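Local coordinates for protein putative carboxymuconolactone decarboxylase (Burkholderia xenovorans, PDB 2QEU) that belongs to the carboxymuconolactone decarboxylase family and may have peroxiredoxin activity, although its actual reaction is not established, at residues Leu97-Leu102 / Thr127-Phe132; Glu104-Gly109 / Pro116-Thr121. One frame throughout, in Å; residues are numbered along the deposited sequence.

Contact 1: residues Leu97-Leu102 / Thr127-Phe132; sequences LSVDEL and TFAVEF
Beside Val99 and Leu102, which lean on Ala129, Ser98 at the N-cap and Glu101 close a capping box at the start of helix 99-113. Ser98 N donates to Glu101 OE1 (3.1 Å) almost straight, at 170°, meeting the anti lone pair of the carboxylate. In return Glu101 N donates to Ser98 OG at 3.1 Å. The other carboxylate oxygen, Glu101 OE2, is hydrogen-bonded to the hydroxyl of Tyr67, so both oxygens are engaged. Against helix 122-137, its partner in this all-helical, AhpD-like fold, the contact is apolar, with no hydrogen bond across. Val99 divides its two methyls between neighbouring residues: with CG1 anti to the backbone N (chi1 178°), CG2 rests 4.0 Å from Ala129 CB and 3.6 Å from Ala129 O, while CG1 reaches Val130 CG2 at 4.4 Å. One turn on, Leu102 also carries its CG anti to the backbone N, and a single branch, CD2, presses on Ala129 CB at 3.3 Å, closer than usual van der Waals contact. The small methyl of Ala129 therefore sits against one methyl from each of the two residues, and helix 122-137 can approach until Val99 CA and Ala129 CA are 6.2 Å apart. Around this spot Val99 also touches Met93 and Leu102 touches Thr89, both on helix 82-94, while Val130 packs on Tyr38 of a third subunit. The chemistry is thus divided: the capping box engages Ser98 N and Glu101 N within segment 97-102, while the approach of the two helices rests on close fit between small aliphatic groups.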
ATOM      1  N   LEU B  97      20.465  18.246  10.106  1.00  8.05           N
ATOM      2  CA  LEU B  97      19.050  18.579  10.062  1.00  8.18           C
ATOM      3  C   LEU B  97      18.570  19.022  11.435  1.00  9.64           C
ATOM      4  O   LEU B  97      18.926  18.414  12.424  1.00 10.04           O
ATOM      5  CB  LEU B  97      18.241  17.362   9.648  1.00  6.15           C
ATOM      6  CG  LEU B  97      16.776  17.663   9.231  1.00  8.65           C
ATOM      7  CD1 LEU B  97      16.705  18.163   7.801  1.00 12.26           C
ATOM      8  CD2 LEU B  97      15.861  16.435   9.495  1.00  8.12           C
ATOM      9  N   SER B  98      17.777  20.087  11.499  1.00  7.72           N
ATOM     10  CA  SER B  98      17.149  20.494  12.758  1.00  7.49           C
ATOM     11  C   SER B  98      15.874  19.717  13.043  1.00  8.77           C
ATOM     12  O   SER B  98      15.215  19.193  12.123  1.00  8.53           O
ATOM     13  CB  SER B  98      16.837  21.983  12.734  1.00 10.02           C
ATOM     14  OG  SER B  98      15.749  22.260  11.892  1.00  7.35           O
ATOM     15  N   VAL B  99      15.508  19.674  14.320  1.00  8.31           N
ATOM     16  CA  VAL B  99      14.223  19.094  14.712  1.00  7.90           C
ATOM     17  C   VAL B  99      13.041  19.828  14.029  1.00  8.59           C
ATOM     18  O   VAL B  99      12.111  19.211  13.513  1.00  7.18           O
ATOM     19  CB  VAL B  99      14.025  18.999  16.260  1.00  9.63           C
ATOM     20  CG1 VAL B  99      12.599  18.414  16.574  1.00 10.68           C
ATOM     21  CG2 VAL B  99      15.147  18.125  16.883  1.00  6.75           C
ATOM     22  N   ASP B 100      13.108  21.153  13.969  1.00  7.65           N
ATOM     23  CA  ASP B 100      12.055  21.884  13.243  1.00  9.04           C
ATOM     24  C   ASP B 100      11.882  21.429  11.806  1.00  7.26           C
ATOM     25  O   ASP B 100      10.748  21.278  11.362  1.00  8.35           O
ATOM     26  CB  ASP B 100      12.341  23.378  13.248  1.00 10.22           C
ATOM     27  CG  ASP B 100      12.150  24.023  14.601  1.00 15.01           C
ATOM     28  OD1 ASP B 100      11.461  23.451  15.474  1.00 13.20           O
ATOM     29  OD2 ASP B 100      12.720  25.116  14.795  1.00 16.68           O
ATOM     30  N   GLU B 101      12.987  21.262  11.065  1.00  8.46           N
ATOM     31  CA  GLU B 101      12.928  20.788   9.678  1.00  7.20           C
ATOM     32  C   GLU B 101      12.373  19.358   9.598  1.00  9.12           C
ATOM     33  O   GLU B 101      11.648  19.018   8.685  1.00  7.81           O
ATOM     34  CB  GLU B 101      14.299  20.801   8.999  1.00  8.50           C
ATOM     35  CG  GLU B 101      14.863  22.163   8.732  1.00  5.48           C
ATOM     36  CD  GLU B 101      16.275  22.103   8.173  1.00 14.22           C
ATOM     37  OE1 GLU B 101      17.150  21.416   8.761  1.00 11.28           O
ATOM     38  OE2 GLU B 101      16.472  22.695   7.104  1.00 13.94           O
ATOM     39  N   LEU B 102      12.757  18.529  10.559  1.00  8.69           N
ATOM     40  CA  LEU B 102      12.289  17.162  10.617  1.00  8.00           C
ATOM     41  C   LEU B 102      10.766  17.153  10.678  1.00  8.17           C
ATOM     42  O   LEU B 102      10.087  16.451   9.922  1.00  7.42           O
ATOM     43  CB  LEU B 102      12.851  16.462  11.857  1.00  8.83           C
ATOM     44  CG  LEU B 102      12.453  14.984  12.056  1.00  8.24           C
ATOM     45  CD1 LEU B 102      13.137  14.101  10.971  1.00 10.40           C
ATOM     46  CD2 LEU B 102      12.777  14.516  13.481  1.00  8.66           C
ATOM     47  N   THR B 127       9.617  12.061  18.497  1.00  9.30           N
ATOM     48  CA  THR B 127       9.874  11.666  19.887  1.00  9.89           C
ATOM     49  C   THR B 127      11.388  11.417  20.120  1.00  9.28           C
ATOM     50  O   THR B 127      12.004  11.945  21.066  1.00 11.64           O
ATOM     51  CB  THR B 127       9.106  10.425  20.268  1.00 14.42           C
ATOM     52  OG1 THR B 127       7.711  10.684  20.116  1.00 10.70           O
ATOM     53  CG2 THR B 127       9.418   9.994  21.740  1.00 16.40           C
ATOM     54  N   PHE B 128      11.975  10.610  19.247  1.00  9.59           N
ATOM     55  CA  PHE B 128      13.412  10.391  19.235  1.00  9.95           C
ATOM     56  C   PHE B 128      14.196  11.692  19.062  1.00  9.08           C
ATOM     57  O   PHE B 128      15.166  11.921  19.813  1.00  9.92           O
ATOM     58  CB  PHE B 128      13.804   9.370  18.145  1.00  8.55           C
ATOM     59  CG  PHE B 128      15.299   9.268  17.915  1.00  7.80           C
ATOM     60  CD1 PHE B 128      16.109   8.538  18.764  1.00 11.07           C
ATOM     61  CD2 PHE B 128      15.886   9.928  16.852  1.00  6.81           C
ATOM     62  CE1 PHE B 128      17.483   8.453  18.536  1.00  9.00           C
ATOM     63  CE2 PHE B 128      17.218   9.860  16.621  1.00 10.31           C
ATOM     64  CZ  PHE B 128      18.033   9.141  17.474  1.00 10.40           C
ATOM     65  N   ALA B 129      13.789  12.513  18.099  1.00  7.23           N
ATOM     66  CA  ALA B 129      14.549  13.703  17.689  1.00  6.23           C
ATOM     67  C   ALA B 129      14.699  14.693  18.847  1.00  8.11           C
ATOM     68  O   ALA B 129      15.748  15.315  19.043  1.00 10.39           O
ATOM     69  CB  ALA B 129      13.853  14.378  16.545  1.00  7.17           C
ATOM     70  N   VAL B 130      13.623  14.858  19.597  1.00 10.48           N
ATOM     71  CA  VAL B 130      13.637  15.786  20.745  1.00  8.92           C
ATOM     72  C   VAL B 130      14.713  15.402  21.770  1.00  9.40           C
ATOM     73  O   VAL B 130      15.380  16.259  22.272  1.00  8.40           O
ATOM     74  CB  VAL B 130      12.215  15.908  21.373  1.00 10.45           C
ATOM     75  CG1 VAL B 130      12.250  16.597  22.792  1.00 15.55           C
ATOM     76  CG2 VAL B 130      11.259  16.639  20.345  1.00 11.47           C
ATOM     77  N   GLU B 131      14.896  14.116  21.999  1.00  8.15           N
ATOM     78  CA  GLU B 131      15.933  13.628  22.883  1.00  7.42           C
ATOM     79  C   GLU B 131      17.299  13.664  22.202  1.00  9.28           C
ATOM     80  O   GLU B 131      18.312  14.077  22.805  1.00  7.50           O
ATOM     81  CB  GLU B 131      15.603  12.234  23.416  1.00 10.91           C
ATOM     82  CG  GLU B 131      14.251  12.131  24.161  1.00 15.84           C
ATOM     83  CD  GLU B 131      14.003  13.233  25.183  1.00 29.61           C
ATOM     84  OE1 GLU B 131      14.909  13.481  26.027  1.00 22.17           O
ATOM     85  OE2 GLU B 131      12.902  13.849  25.149  1.00 30.64           O
ATOM     86  N   PHE B 132      17.355  13.281  20.936  1.00  8.57           N
ATOM     87  CA  PHE B 132      18.630  13.259  20.229  1.00  5.65           C
ATOM     88  C   PHE B 132      19.259  14.648  20.015  1.00  5.80           C
ATOM     89  O   PHE B 132      20.477  14.785  20.005  1.00  6.72           O
ATOM     90  CB  PHE B 132      18.504  12.520  18.882  1.00  6.56           C
ATOM     91  CG  PHE B 132      19.847  12.209  18.248  1.00  7.36           C
ATOM     92  CD1 PHE B 132      20.781  11.432  18.912  1.00  8.79           C
ATOM     93  CD2 PHE B 132      20.171  12.721  17.002  1.00  8.21           C
ATOM     94  CE1 PHE B 132      21.974  11.139  18.314  1.00  6.70           C
ATOM     95  CE2 PHE B 132      21.370  12.447  16.404  1.00 10.36           C
ATOM     96  CZ  PHE B 132      22.294  11.680  17.079  1.00 12.08           C
TER

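Contact 2: residues Glu104-Gly109 / Pro116-Thr121; sequences EGILLG and PAWGKT
Segments 104-109 and 116-121 converge toward Gly109 and Ala117, whose CA atoms are 5.3 Å apart, and lie wider at Leu107 and Trp118, with 6.7 Å between CA atoms. With no side chain on Gly109 in the way, the methyl of Ala117 settles directly on backbone, its CB 3.4 Å from Gly109 O. The other half of the contact gathers at one carbon of the six-membered ring, Trp118 CE3. Ile106 CG2 lies 4.0 Å from Trp118 CE3, and Leu107 CD2 meets Trp118 CE3 at the same distance, both approaching the ring obliquely. The two aliphatic chains arrive differently: Ile106 crosses the tryptophan at about a right angle, whereas Leu107 runs alongside it and points the same way. Leu107 starts away from the partner segment, but its CD2 turns back to the indole, and Trp118, with CG anti to the backbone N (chi1 168°), brings its six-membered ring to meet it. No direct hydrogen bond links the segments. Instead a water donates to Ile106 O at 2.8 Å and to Ala117 O at 3.1 Å, tying two carbonyls together. Ile106 O also accepts from Gly109 N (3.0 Å), so two donors hold it. The polar end of the indole is satisfied across the oligomer, where Trp118 NE1 donates to Ala31 O of a third subunit. Short helix 116-119 thus packs against helix 99-113 of its own chain and also meets that subunit; Ile106 and Trp118 both touch Val126 on helix 122-137, and Ile106 reaches Val73 and Ala117 Ile78 on helix 65-79.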
ATOM      1  N   GLU B 104       8.664  19.592   9.949  1.00  5.58           N
ATOM      2  CA  GLU B 104       8.055  20.146   8.728  1.00  7.32           C
ATOM      3  C   GLU B 104       7.966  19.097   7.611  1.00  7.96           C
ATOM      4  O   GLU B 104       6.974  19.053   6.918  1.00  7.91           O
ATOM      5  CB  GLU B 104       8.788  21.412   8.254  1.00  9.55           C
ATOM      6  CG  GLU B 104       8.589  22.602   9.202  1.00  8.07           C
ATOM      7  CD  GLU B 104       9.174  23.931   8.658  1.00  9.67           C
ATOM      8  OE1 GLU B 104       9.414  23.992   7.439  1.00 14.61           O
ATOM      9  OE2 GLU B 104       9.299  24.926   9.416  1.00 10.82           O
ATOM     10  N   GLY B 105       9.020  18.286   7.456  1.00  6.57           N
ATOM     11  CA  GLY B 105       9.061  17.273   6.427  1.00  8.39           C
ATOM     12  C   GLY B 105       8.074  16.168   6.655  1.00  5.71           C
ATOM     13  O   GLY B 105       7.365  15.735   5.747  1.00  8.04           O
ATOM     14  N   ILE B 106       8.068  15.655   7.898  1.00  7.93           N
ATOM     15  CA  ILE B 106       7.174  14.575   8.271  1.00  6.89           C
ATOM     16  C   ILE B 106       5.707  14.933   8.070  1.00  7.37           C
ATOM     17  O   ILE B 106       4.897  14.120   7.613  1.00  7.44           O
ATOM     18  CB  ILE B 106       7.423  14.044   9.702  1.00  5.49           C
ATOM     19  CG1 ILE B 106       8.775  13.363   9.736  1.00  7.04           C
ATOM     20  CG2 ILE B 106       6.343  13.018  10.134  1.00  6.27           C
ATOM     21  CD1 ILE B 106       9.290  13.040  11.187  1.00  6.87           C
ATOM     22  N   LEU B 107       5.321  16.138   8.452  1.00  5.35           N
ATOM     23  CA  LEU B 107       3.938  16.586   8.275  1.00  6.38           C
ATOM     24  C   LEU B 107       3.432  16.452   6.866  1.00  6.77           C
ATOM     25  O   LEU B 107       2.260  16.219   6.620  1.00  7.02           O
ATOM     26  CB  LEU B 107       3.771  18.008   8.803  1.00  6.26           C
ATOM     27  CG  LEU B 107       3.976  18.237  10.317  1.00  8.77           C
ATOM     28  CD1 LEU B 107       3.978  19.753  10.621  1.00  8.24           C
ATOM     29  CD2 LEU B 107       2.803  17.517  11.057  1.00  9.40           C
ATOM     30  N   LEU B 108       4.328  16.648   5.891  1.00  5.61           N
ATOM     31  CA  LEU B 108       3.920  16.620   4.466  1.00  6.29           C
ATOM     32  C   LEU B 108       3.391  15.249   4.081  1.00  5.70           C
ATOM     33  O   LEU B 108       2.534  15.118   3.192  1.00  7.89           O
ATOM     34  CB  LEU B 108       5.115  17.018   3.575  1.00  7.09           C
ATOM     35  CG  LEU B 108       5.612  18.458   3.747  1.00  7.28           C
ATOM     36  CD1 LEU B 108       6.973  18.698   3.020  1.00  7.53           C
ATOM     37  CD2 LEU B 108       4.604  19.548   3.399  1.00  9.77           C
ATOM     38  N   GLY B 109       3.834  14.202   4.787  1.00  5.75           N
ATOM     39  CA  GLY B 109       3.239  12.866   4.584  1.00  9.27           C
ATOM     40  C   GLY B 109       1.743  12.796   4.777  1.00  8.85           C
ATOM     41  O   GLY B 109       1.100  11.951   4.143  1.00  8.79           O
ATOM     42  N   PRO B 116      -2.310   8.754   9.371  1.00  6.62           N
ATOM     43  CA  PRO B 116      -1.333   7.688   9.797  1.00  7.30           C
ATOM     44  C   PRO B 116       0.090   7.914   9.425  1.00  9.17           C
ATOM     45  O   PRO B 116       0.945   7.313  10.015  1.00  8.37           O
ATOM     46  CB  PRO B 116      -1.908   6.426   9.172  1.00  7.67           C
ATOM     47  CG  PRO B 116      -3.392   6.722   8.988  1.00  9.40           C
ATOM     48  CD  PRO B 116      -3.412   8.183   8.560  1.00  9.01           C
ATOM     49  N   ALA B 117       0.344   8.750   8.423  1.00  6.25           N
ATOM     50  CA  ALA B 117       1.716   9.138   8.081  1.00  7.65           C
ATOM     51  C   ALA B 117       2.461   9.805   9.257  1.00  7.80           C
ATOM     52  O   ALA B 117       3.687   9.749   9.333  1.00  8.49           O
ATOM     53  CB  ALA B 117       1.776  10.092   6.852  1.00  7.94           C
ATOM     54  N   TRP B 118       1.698  10.475  10.107  1.00  5.76           N
ATOM     55  CA  TRP B 118       2.178  10.981  11.400  1.00  7.03           C
ATOM     56  C   TRP B 118       1.935   9.984  12.558  1.00  6.93           C
ATOM     57  O   TRP B 118       2.834   9.716  13.356  1.00  6.59           O
ATOM     58  CB  TRP B 118       1.474  12.298  11.710  1.00  8.45           C
ATOM     59  CG  TRP B 118       1.633  12.800  13.094  1.00  4.20           C
ATOM     60  CD1 TRP B 118       0.808  12.573  14.141  1.00  6.54           C
ATOM     61  CD2 TRP B 118       2.710  13.586  13.583  1.00  5.53           C
ATOM     62  NE1 TRP B 118       1.294  13.164  15.257  1.00  6.01           N
ATOM     63  CE2 TRP B 118       2.471  13.788  14.952  1.00  8.56           C
ATOM     64  CE3 TRP B 118       3.861  14.129  13.004  1.00  6.76           C
ATOM     65  CZ2 TRP B 118       3.336  14.514  15.758  1.00  7.30           C
ATOM     66  CZ3 TRP B 118       4.724  14.832  13.805  1.00  7.12           C
ATOM     67  CH2 TRP B 118       4.424  15.068  15.157  1.00  9.20           C
ATOM     68  N   GLY B 119       0.696   9.499  12.662  1.00  7.66           N
ATOM     69  CA  GLY B 119       0.243   8.816  13.848  1.00  9.23           C
ATOM     70  C   GLY B 119       0.850   7.469  14.127  1.00  9.01           C
ATOM     71  O   GLY B 119       1.040   7.107  15.263  1.00  9.84           O
ATOM     72  N   LYS B 120       1.085   6.677  13.091  0.50  8.07           N
ATOM     73  CA  LYS B 120       1.615   5.333  13.308  0.50  8.23           C
ATOM     74  C   LYS B 120       3.116   5.429  13.629  0.50  9.30           C
ATOM     75  O   LYS B 120       3.546   5.185  14.750  0.50 11.69           O
ATOM     76  CB  LYS B 120       1.347   4.400  12.123  0.50 10.42           C
ATOM     77  CG  LYS B 120      -0.154   4.083  11.875  0.50 10.06           C
ATOM     78  CD  LYS B 120      -0.383   3.168  10.643  0.50 11.82           C
ATOM     79  CE  LYS B 120       0.003   1.742  10.943  0.50 14.33           C
ATOM     80  NZ  LYS B 120      -0.105   0.826   9.782  0.50  8.80           N
ATOM     81  N   THR B 121       3.901   5.830  12.647  1.00  9.36           N
ATOM     82  CA  THR B 121       5.347   5.753  12.718  1.00  9.96           C
ATOM     83  C   THR B 121       6.046   7.099  12.645  1.00  7.74           C
ATOM     84  O   THR B 121       7.031   7.358  13.382  1.00  9.82           O
ATOM     85  CB  THR B 121       5.839   4.792  11.570  1.00 11.15           C
ATOM     86  OG1 THR B 121       5.127   3.546  11.669  1.00 15.14           O
ATOM     87  CG2 THR B 121       7.294   4.526  11.653  1.00 11.04           C
TER
HETATM   88  O   HOH W   1       5.099  11.364   7.124  1.00  5.06           O

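How the contacts relate
Helix 99-113 takes part in both contacts: its first turn meets helix 122-137 in contact 1, and a later part meets helix 116-119 in contact 2. Since helix 116-119 directly precedes helix 122-137, contact 2 is nested within the loop that contact 1 closes; their centres lie 13 Å apart, with no touch between them beyond the continuous chain. Both also touch the same neighbouring subunit of the six-chain assembly. A glycerol lies about 4 Å from the side chain of Val99 and an acetate about 6 Å from that of Leu107, both probably from the crystallisation liquor, so neither establishes a functional pocket.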